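Local coordinates for protein cryptochrome DASH, chloroplastic/mitochondrial (Arabidopsis thaliana, PDB 2J4D) that repairs cyclobutane pyrimidine dimers in single-stranded DNA as an FAD-dependent photolyase with a folate antenna, binds DNA without sequence specificity and may act as a photoreceptor, at residues Thr195-Arg198 against Lys199-Ala203; Leu323-Leu326 against Ile327-Asp330; Pro8-Thr11 against Glu12-Asp16. All coordinates share one frame; numbering follows the deposited sequence.

Interaction 1 (Thr195-Arg198 against Lys199-Ala203)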
loop_
_atom_site.group_PDB
_atom_site.type_symbol
_atom_site.label_atom_id
_atom_site.label_comp_id
_atom_site.label_asym_id
_atom_site.label_seq_id
_atom_site.Cartn_x
_atom_site.Cartn_y
_atom_site.Cartn_z
ATOM N N THR A 195 2.787 12.190 -17.658
ATOM C CA THR A 195 3.122 13.604 -17.699
ATOM C C THR A 195 1.912 14.458 -18.030
ATOM O O THR A 195 1.716 15.525 -17.445
ATOM C CB THR A 195 4.228 13.882 -18.726
ATOM O OG1 THR A 195 5.403 13.155 -18.352
ATOM C CG2 THR A 195 4.553 15.366 -18.765
ATOM N N GLN A 196 1.097 13.988 -18.966
ATOM C CA GLN A 196 -0.092 14.735 -19.341
ATOM C C GLN A 196 -1.125 14.747 -18.223
ATOM O O GLN A 196 -1.765 15.769 -17.977
ATOM C CB GLN A 196 -0.684 14.163 -20.622
ATOM C CG GLN A 196 0.226 14.413 -21.813
ATOM C CD GLN A 196 0.690 15.867 -21.886
ATOM O OE1 GLN A 196 1.891 16.159 -21.817
ATOM N NE2 GLN A 196 -0.266 16.785 -22.019
ATOM N N PHE A 197 -1.283 13.612 -17.546
ATOM C CA PHE A 197 -2.217 13.519 -16.427
ATOM C C PHE A 197 -1.758 14.489 -15.342
ATOM O O PHE A 197 -2.537 15.287 -14.826
ATOM C CB PHE A 197 -2.223 12.097 -15.857
ATOM C CG PHE A 197 -2.854 11.992 -14.501
ATOM C CD1 PHE A 197 -4.237 12.032 -14.356
ATOM C CD2 PHE A 197 -2.063 11.851 -13.359
ATOM C CE1 PHE A 197 -4.826 11.930 -13.093
ATOM C CE2 PHE A 197 -2.643 11.749 -12.092
ATOM C CZ PHE A 197 -4.025 11.788 -11.959
ATOM N N ARG A 198 -0.478 14.424 -15.007
ATOM C CA ARG A 198 0.063 15.293 -13.971
ATOM C C ARG A 198 -0.090 16.774 -14.295
ATOM O O ARG A 198 -0.579 17.554 -13.468
ATOM C CB ARG A 198 1.540 14.981 -13.726
ATOM C CG ARG A 198 2.174 15.868 -12.658
ATOM C CD ARG A 198 3.649 15.551 -12.478
ATOM N NE ARG A 198 4.422 15.853 -13.679
ATOM C CZ ARG A 198 4.638 17.081 -14.138
ATOM N NH1 ARG A 198 4.141 18.130 -13.496
ATOM N NH2 ARG A 198 5.345 17.258 -15.244
ATOM N N LYS A 199 0.333 17.171 -15.491
ATOM C CA LYS A 199 0.229 18.576 -15.865
ATOM C C LYS A 199 -1.209 19.061 -15.768
ATOM O O LYS A 199 -1.458 20.186 -15.333
ATOM C CB LYS A 199 0.754 18.807 -17.286
ATOM C CG LYS A 199 2.246 18.588 -17.441
ATOM C CD LYS A 199 2.736 19.100 -18.791
ATOM C CE LYS A 199 4.194 18.728 -19.037
ATOM N NZ LYS A 199 5.113 19.223 -17.972
ATOM N N SER A 200 -2.155 18.205 -16.153
ATOM C CA SER A 200 -3.567 18.571 -16.118
ATOM C C SER A 200 -4.139 18.764 -14.725
ATOM O O SER A 200 -4.791 19.773 -14.459
ATOM C CB SER A 200 -4.416 17.535 -16.859
ATOM O OG SER A 200 -4.019 17.454 -18.209
ATOM N N VAL A 201 -3.921 17.805 -13.831
ATOM C CA VAL A 201 -4.464 17.964 -12.491
ATOM C C VAL A 201 -3.791 19.115 -11.756
ATOM O O VAL A 201 -4.454 19.855 -11.032
ATOM C CB VAL A 201 -4.356 16.662 -11.650
ATOM C CG1 VAL A 201 -5.172 15.561 -12.319
ATOM C CG2 VAL A 201 -2.901 16.239 -11.499
ATOM N N GLU A 202 -2.484 19.285 -11.953
ATOM C CA GLU A 202 -1.768 20.366 -11.277
ATOM C C GLU A 202 -2.196 21.730 -11.788
ATOM O O GLU A 202 -2.153 22.719 -11.063
ATOM C CB GLU A 202 -0.253 20.204 -11.444
ATOM C CG GLU A 202 0.308 18.998 -10.707
ATOM C CD GLU A 202 1.816 19.026 -10.580
ATOM O OE1 GLU A 202 2.509 19.025 -11.616
ATOM O OE2 GLU A 202 2.308 19.047 -9.433
ATOM N N ALA A 203 -2.626 21.785 -13.040
ATOM C CA ALA A 203 -3.051 23.052 -13.607
ATOM C C ALA A 203 -4.533 23.342 -13.391
ATOM O O ALA A 203 -4.930 24.503 -13.245
ATOM C CB ALA A 203 -2.733 23.085 -15.095
HETATM O O HOH W 1 5.028 20.398 -15.127
#

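Interaction 2 (Leu323-Leu326 against Ile327-Asp330). With FAD (flavin-adenine dinucleotide), chain C.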
loop_
_atom_site.group_PDB
_atom_site.type_symbol
_atom_site.label_atom_id
_atom_site.label_comp_id
_atom_site.label_asym_id
_atom_site.label_seq_id
_atom_site.Cartn_x
_atom_site.Cartn_y
_atom_site.Cartn_z
ATOM N N LEU A 323 5.163 14.994 -3.473
ATOM C CA LEU A 323 3.819 15.128 -4.034
ATOM C C LEU A 323 3.790 14.558 -5.442
ATOM O O LEU A 323 2.811 13.947 -5.855
ATOM C CB LEU A 323 3.390 16.594 -4.046
ATOM C CG LEU A 323 3.379 17.242 -2.664
ATOM C CD1 LEU A 323 2.834 18.654 -2.771
ATOM C CD2 LEU A 323 2.525 16.409 -1.707
ATOM N N PHE A 324 4.872 14.770 -6.180
ATOM C CA PHE A 324 5.005 14.240 -7.535
ATOM C C PHE A 324 4.811 12.712 -7.467
ATOM O O PHE A 324 4.095 12.115 -8.282
ATOM C CB PHE A 324 6.416 14.572 -8.056
ATOM C CG PHE A 324 6.713 14.056 -9.437
ATOM C CD1 PHE A 324 6.421 14.818 -10.561
ATOM C CD2 PHE A 324 7.318 12.814 -9.611
ATOM C CE1 PHE A 324 6.727 14.348 -11.843
ATOM C CE2 PHE A 324 7.626 12.336 -10.887
ATOM C CZ PHE A 324 7.331 13.103 -12.002
ATOM N N GLU A 325 5.448 12.074 -6.490
ATOM C CA GLU A 325 5.334 10.623 -6.371
ATOM C C GLU A 325 3.930 10.174 -5.939
ATOM O O GLU A 325 3.441 9.126 -6.382
ATOM C CB GLU A 325 6.394 10.088 -5.405
ATOM C CG GLU A 325 7.845 10.308 -5.862
ATOM C CD GLU A 325 8.170 9.710 -7.233
ATOM O OE1 GLU A 325 7.522 8.724 -7.644
ATOM O OE2 GLU A 325 9.095 10.221 -7.899
ATOM N N LEU A 326 3.276 10.961 -5.087
ATOM C CA LEU A 326 1.927 10.617 -4.653
ATOM C C LEU A 326 0.970 10.725 -5.832
ATOM O O LEU A 326 -0.058 10.044 -5.867
ATOM C CB LEU A 326 1.462 11.535 -3.514
ATOM C CG LEU A 326 2.055 11.207 -2.142
ATOM C CD1 LEU A 326 1.649 12.269 -1.122
ATOM C CD2 LEU A 326 1.569 9.812 -1.714
ATOM N N ILE A 327 1.303 11.587 -6.794
ATOM C CA ILE A 327 0.470 11.743 -7.984
ATOM C C ILE A 327 0.597 10.488 -8.847
ATOM O O ILE A 327 -0.333 10.121 -9.566
ATOM C CB ILE A 327 0.863 13.016 -8.785
ATOM C CG1 ILE A 327 0.534 14.253 -7.941
ATOM C CG2 ILE A 327 0.088 13.086 -10.098
ATOM C CD1 ILE A 327 0.929 15.567 -8.579
ATOM N N TRP A 328 1.746 9.820 -8.767
ATOM C CA TRP A 328 1.939 8.575 -9.503
ATOM C C TRP A 328 0.990 7.539 -8.902
ATOM O O TRP A 328 0.411 6.722 -9.621
ATOM C CB TRP A 328 3.386 8.071 -9.381
ATOM C CG TRP A 328 4.259 8.438 -10.554
ATOM C CD1 TRP A 328 5.250 9.387 -10.584
ATOM C CD2 TRP A 328 4.211 7.869 -11.868
ATOM N NE1 TRP A 328 5.822 9.438 -11.842
ATOM C CE2 TRP A 328 5.203 8.517 -12.645
ATOM C CE3 TRP A 328 3.426 6.877 -12.467
ATOM C CZ2 TRP A 328 5.430 8.196 -13.990
ATOM C CZ3 TRP A 328 3.651 6.560 -13.805
ATOM C CH2 TRP A 328 4.648 7.220 -14.549
ATOM N N ARG A 329 0.840 7.567 -7.578
ATOM C CA ARG A 329 -0.072 6.635 -6.910
ATOM C C ARG A 329 -1.509 6.918 -7.381
ATOM O O ARG A 329 -2.265 5.996 -7.703
ATOM C CB ARG A 329 0.036 6.793 -5.392
ATOM C CG ARG A 329 -0.994 6.004 -4.602
ATOM C CD ARG A 329 -0.675 6.017 -3.106
ATOM N NE ARG A 329 -1.728 5.361 -2.345
ATOM C CZ ARG A 329 -2.879 5.939 -2.016
ATOM N NH1 ARG A 329 -3.126 7.197 -2.370
ATOM N NH2 ARG A 329 -3.801 5.248 -1.361
ATOM N N ASP A 330 -1.881 8.196 -7.415
ATOM C CA ASP A 330 -3.210 8.594 -7.885
ATOM C C ASP A 330 -3.423 8.088 -9.310
ATOM O O ASP A 330 -4.467 7.514 -9.644
ATOM C CB ASP A 330 -3.337 10.122 -7.912
ATOM C CG ASP A 330 -3.796 10.709 -6.595
ATOM O OD1 ASP A 330 -3.721 10.032 -5.542
ATOM O OD2 ASP A 330 -4.231 11.881 -6.620
HETATM P PA FAD C . 8.693 7.278 -1.956
HETATM O O1A FAD C . 8.914 7.852 -0.613
HETATM O O2A FAD C . 9.704 7.479 -3.020
HETATM O O5B FAD C . 7.286 7.791 -2.545
HETATM C C5B FAD C . 6.266 8.314 -1.667
HETATM C C4B FAD C . 4.938 7.634 -2.018
HETATM O O4B FAD C . 4.643 7.899 -3.388
HETATM C C3B FAD C . 4.935 6.115 -1.887
HETATM O O3B FAD C . 4.763 5.681 -0.548
HETATM C C2B FAD C . 3.823 5.749 -2.820
HETATM O O2B FAD C . 2.535 5.746 -2.245
HETATM C C1B FAD C . 3.984 6.761 -3.968
HETATM N N9A FAD C . 4.786 6.291 -5.118
HETATM C C8A FAD C . 6.124 6.520 -5.367
HETATM N N7A FAD C . 6.536 5.962 -6.497
HETATM C C5A FAD C . 5.417 5.346 -7.012
HETATM C C6A FAD C . 5.210 4.581 -8.185
HETATM N N6A FAD C . 6.146 4.323 -9.088
HETATM N N1A FAD C . 3.935 4.087 -8.403
HETATM C C2A FAD C . 2.934 4.330 -7.494
HETATM N N3A FAD C . 3.065 5.050 -6.355
HETATM C C4A FAD C . 4.325 5.525 -6.153
HETATM N N1 FAD C . 3.897 0.846 -4.711
HETATM C C2 FAD C . 2.855 0.504 -3.876
HETATM O O2 FAD C . 2.368 1.317 -3.112
HETATM N N3 FAD C . 2.365 -0.811 -3.926
HETATM C C4 FAD C . 2.870 -1.799 -4.769
HETATM O O4 FAD C . 2.394 -2.949 -4.763
HETATM C C4X FAD C . 3.942 -1.440 -5.622
HETATM N N5 FAD C . 4.516 -2.371 -6.502
HETATM C C5X FAD C . 5.494 -1.981 -7.420
HETATM C C6 FAD C . 5.976 -2.882 -8.378
HETATM C C7 FAD C . 6.966 -2.521 -9.320
HETATM C C7M FAD C . 7.440 -3.540 -10.329
HETATM C C8 FAD C . 7.490 -1.178 -9.283
HETATM C C8M FAD C . 8.557 -0.699 -10.255
HETATM C C9 FAD C . 7.012 -0.263 -8.325
HETATM C C9A FAD C . 6.011 -0.637 -7.379
HETATM N N10 FAD C . 5.511 0.268 -6.396
HETATM C C10 FAD C . 4.432 -0.103 -5.563
HETATM C "C1'" FAD C . 5.831 1.730 -6.490
HETATM C "C2'" FAD C . 7.049 2.229 -5.686
HETATM O "O2'" FAD C . 8.175 1.417 -5.971
HETATM C "C3'" FAD C . 6.741 2.177 -4.192
HETATM O "O3'" FAD C . 5.555 2.939 -3.891
HETATM C "C4'" FAD C . 7.848 2.749 -3.288
HETATM O "O4'" FAD C . 9.054 1.998 -3.443
HETATM C "C5'" FAD C . 7.384 2.690 -1.839
HETATM O "O5'" FAD C . 8.388 3.240 -0.982
HETATM P P FAD C . 8.430 4.726 -0.456
HETATM O O1P FAD C . 7.186 4.901 0.311
HETATM O O2P FAD C . 9.680 4.922 0.328
HETATM O O3P FAD C . 8.580 5.687 -1.711
HETATM O O HOH W 2 -1.827 9.387 -3.695
#

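Interaction 3 (Pro8-Thr11 against Glu12-Asp16)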
loop_
_atom_site.group_PDB
_atom_site.type_symbol
_atom_site.label_atom_id
_atom_site.label_comp_id
_atom_site.label_asym_id
_atom_site.label_seq_id
_atom_site.Cartn_x
_atom_site.Cartn_y
_atom_site.Cartn_z
ATOM N N PRO A 8 8.381 3.210 12.010
ATOM C CA PRO A 8 9.301 4.289 12.404
ATOM C C PRO A 8 10.204 3.790 13.534
ATOM O O PRO A 8 9.906 2.771 14.159
ATOM C CB PRO A 8 8.359 5.390 12.870
ATOM C CG PRO A 8 7.219 4.607 13.481
ATOM C CD PRO A 8 7.010 3.487 12.477
ATOM N N ALA A 9 11.293 4.500 13.804
ATOM C CA ALA A 9 12.218 4.078 14.858
ATOM C C ALA A 9 11.806 4.583 16.240
ATOM O O ALA A 9 12.451 4.279 17.244
ATOM C CB ALA A 9 13.639 4.544 14.524
ATOM N N LEU A 10 10.717 5.338 16.291
ATOM C CA LEU A 10 10.216 5.901 17.539
ATOM C C LEU A 10 9.874 4.858 18.606
ATOM O O LEU A 10 9.514 3.722 18.293
ATOM C CB LEU A 10 8.963 6.733 17.261
ATOM C CG LEU A 10 9.059 7.808 16.176
ATOM C CD1 LEU A 10 7.688 8.434 15.973
ATOM C CD2 LEU A 10 10.076 8.869 16.575
ATOM N N THR A 11 9.973 5.263 19.868
ATOM C CA THR A 11 9.643 4.376 20.977
ATOM C C THR A 11 8.125 4.325 21.075
ATOM O O THR A 11 7.439 5.165 20.495
ATOM C CB THR A 11 10.179 4.913 22.309
ATOM O OG1 THR A 11 9.508 6.135 22.629
ATOM C CG2 THR A 11 11.676 5.171 22.217
ATOM N N GLU A 12 7.603 3.344 21.808
ATOM C CA GLU A 12 6.161 3.210 21.973
ATOM C C GLU A 12 5.557 4.461 22.603
ATOM O O GLU A 12 4.429 4.836 22.282
ATOM C CB GLU A 12 5.826 1.982 22.828
ATOM C CG GLU A 12 5.941 0.650 22.088
ATOM C CD GLU A 12 5.035 0.575 20.864
ATOM O OE1 GLU A 12 3.872 1.030 20.955
ATOM O OE2 GLU A 12 5.479 0.052 19.815
ATOM N N GLU A 13 6.300 5.111 23.495
ATOM C CA GLU A 13 5.797 6.326 24.128
ATOM C C GLU A 13 5.813 7.478 23.142
ATOM O O GLU A 13 4.904 8.305 23.128
ATOM C CB GLU A 13 6.633 6.709 25.351
ATOM C CG GLU A 13 6.477 5.763 26.520
ATOM C CD GLU A 13 7.376 4.552 26.404
ATOM O OE1 GLU A 13 6.915 3.432 26.718
ATOM O OE2 GLU A 13 8.549 4.723 26.008
ATOM N N GLU A 14 6.864 7.542 22.331
ATOM C CA GLU A 14 6.981 8.596 21.335
ATOM C C GLU A 14 5.861 8.473 20.313
ATOM O O GLU A 14 5.279 9.470 19.896
ATOM C CB GLU A 14 8.317 8.503 20.613
ATOM C CG GLU A 14 9.513 8.824 21.479
ATOM C CD GLU A 14 10.799 8.770 20.691
ATOM O OE1 GLU A 14 11.114 7.693 20.148
ATOM O OE2 GLU A 14 11.491 9.806 20.610
ATOM N N ILE A 15 5.576 7.241 19.902
ATOM C CA ILE A 15 4.514 7.013 18.936
ATOM C C ILE A 15 3.195 7.466 19.538
ATOM O O ILE A 15 2.412 8.142 18.883
ATOM C CB ILE A 15 4.416 5.522 18.535
ATOM C CG1 ILE A 15 5.638 5.127 17.706
ATOM C CG2 ILE A 15 3.140 5.272 17.734
ATOM C CD1 ILE A 15 5.672 3.651 17.345
ATOM N N ASP A 16 2.946 7.116 20.797
ATOM C CA ASP A 16 1.690 7.520 21.418
ATOM C C ASP A 16 1.529 9.033 21.576
ATOM O O ASP A 16 0.432 9.561 21.382
ATOM C CB ASP A 16 1.506 6.830 22.775
ATOM C CG ASP A 16 1.236 5.342 22.640
ATOM O OD1 ASP A 16 0.700 4.927 21.587
ATOM O OD2 ASP A 16 1.542 4.586 23.588
#

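Interaction 1 (Thr195-Arg198 against Lys199-Ala203)
Arg-198 and Glu-202 form an i to i+4 salt bridge on one turn of helix 194-204, a short helix packed against helix 317-339. Arg-198 NH1 lies 2.6 Å from Glu-202 OE1. The carboxylate oxygen sits almost in the guanidinium plane and is met nearly along its C-O axis, but the two flat groups stand 88° apart. The N-H...O angle of 136° makes this a short yet bent bond. The Arg-198 chain runs straight to CG and CD and then turns at chi3 (65°). That turn lays one guanidinium face over Lys-199 CG. It also brings NH2 to 3.4 Å from Lys-199 NZ, a close pair of like charges. A water accepts from both Arg-198 NH1 and Lys-199 NZ and probably eases this repulsion.

In this photolyase fold, helix 194-204 lies against a helix that lines the FAD pocket. The backbone is regular alpha-helix, with the N-H groups of Lys-199, Ser-200, Val-201 and Glu-202 each bonded to the carbonyl four residues earlier. Gln-196 O takes two donors, Ser-200 N and Ser-200 OG, from opposite faces of its carbonyl plane; the OG bond is 2.8 Å. On the buried side, Val-201 CG1 lies over a face of the Phe-197 ring in a CH-pi contact, 4.2 Å from its centroid. Phe-197 also packs on Ile-327 and Phe-334 of helix 317-339. Glu-202 OE2 bonds to Tyr-320 OH of the same helix.

Interaction 2 (Leu323-Leu326 against Ile327-Asp330)
Phe-324 and Trp-328 carry the aromatic part of this contact, one turn apart on helix 317-339. Their side chains lie side by side and point the same way. They form an offset edge-to-face pair, with the edge of the indole toward the phenyl face. The Phe-324 ring and the five-membered ring of Trp-328 have centroids 5.3 Å apart and planes at 71°. Trp-328 NE1 comes to 3.5 Å from Phe-324 CE2. Phe-324 CG stands anti to its own backbone N (chi1 179°), which sends the ring along the helix surface to the indole. Tyr-194 of helix 194-204 stacks on Trp-328 and meets Phe-324 edge-to-face.

Ile-327 CG1 lies 3.1 Å from Leu-323 O, against the backbone of the preceding turn. Its side chain also packs on Phe-197 of helix 194-204.

The backbone bonds are mixed. Ile-327 N to Leu-323 O and Asp-330 N to Leu-326 O are sound, while both bonds of Trp-328 N are weak. A water bridges the next turn. It donates to Leu-326 O and to Asp-330 OD1, the latter at 2.7 Å, and accepts from Arg-329 NH1. Arg-329 NH1 also bonds to Ser-175 O, and the Asp-330 carboxylate takes Met-177 N and Tyr-178 N.

The remaining contacts are with the cofactor. Glu-325 OE1 lies 3.1 Å from FAD N7A of the adenine. Arg-329, extended from CG to NE, passes its CD at 3.3 Å from FAD O2B of the ribose. Leu-326 CD2 touches the same sugar. This helix face forms part of the wall of the FAD pocket of the photolyase/cryptochrome family, on the adenosine side of the cofactor.

Interaction 3 (Pro8-Thr11 against Glu12-Asp16)
The Glu-14 carboxylate is held between Leu-10 and Thr-11. Leu-10 CD2 lies over one face, 4.2 Å from Glu-14 CD. Thr-11 CG2 stands above the other side of the plane, 3.3 Å from Glu-14 OE1. At the rim, OE1 offers its anti lone pair, the one away from OE2, to Thr-11 N. This bond is short at 2.7 Å and nearly straight, with an N-H...O angle of 166°. The Glu-14 chain is extended beyond CG (chi2 -178°) and so reaches back along the helix start to the threonine.

Thr-11 returns the bond. Its OG1 accepts from Glu-14 N at 3.0 Å. The hydroxyl sits between the backbone N and the carbonyl carbon (chi1 65°), which turns it in over the first helical turn. Packing is tight here, with Thr-11 OG1 only 2.9 Å from Glu-14 CG. Thr-11 O takes Ile-15 N, the first i to i+4 bond past the cap. With alanine in place of Glu-14, Thr-11 N would probably lose its acceptor and Leu-10 CD2 the flat group it packs on.

Leu-10 CB meets Ile-15 CG1 at 3.7 Å, and Pro-8 CG approaches Ile-15 CD1 more loosely. Pro-8 follows a cis peptide bond. Leu-10 and Pro-8 also pack on Glu-261 of helix 252-265. Three consecutive glutamates open the helix, and their charge is likely to favour its N-terminal end. Glu-12 OE2 has a salt bridge to Arg-6.

The reciprocal bonds of Thr-11 and Glu-14 make a capping box. The apolar pair Leu-10 and Ile-15, just outside and inside the cap, forms a hydrophobic staple. Together they start helix 12-26.

In the fold
All three contacts are local, within a helix or at its start. Interaction 2 is the buried one and borders the cofactor, mixing an aromatic pair with a water-bridged polar group and cofactor contacts. Interaction 1 is partly buried; both its salt bridge and its Phe-197 meet helix 317-339. These two touch: Arg-198 NE is 3.3 Å from Phe-324 CE1, and Phe-197 CE2 is 3.6 Å from Ile-327 CG2. They join helices 194-204 and 317-339. Interaction 3 is also partly buried and lies apart from both, its nearest atoms about 16 Å from interaction 2. Its chemistry is that of a helix start, where backbone N-H groups need acceptors.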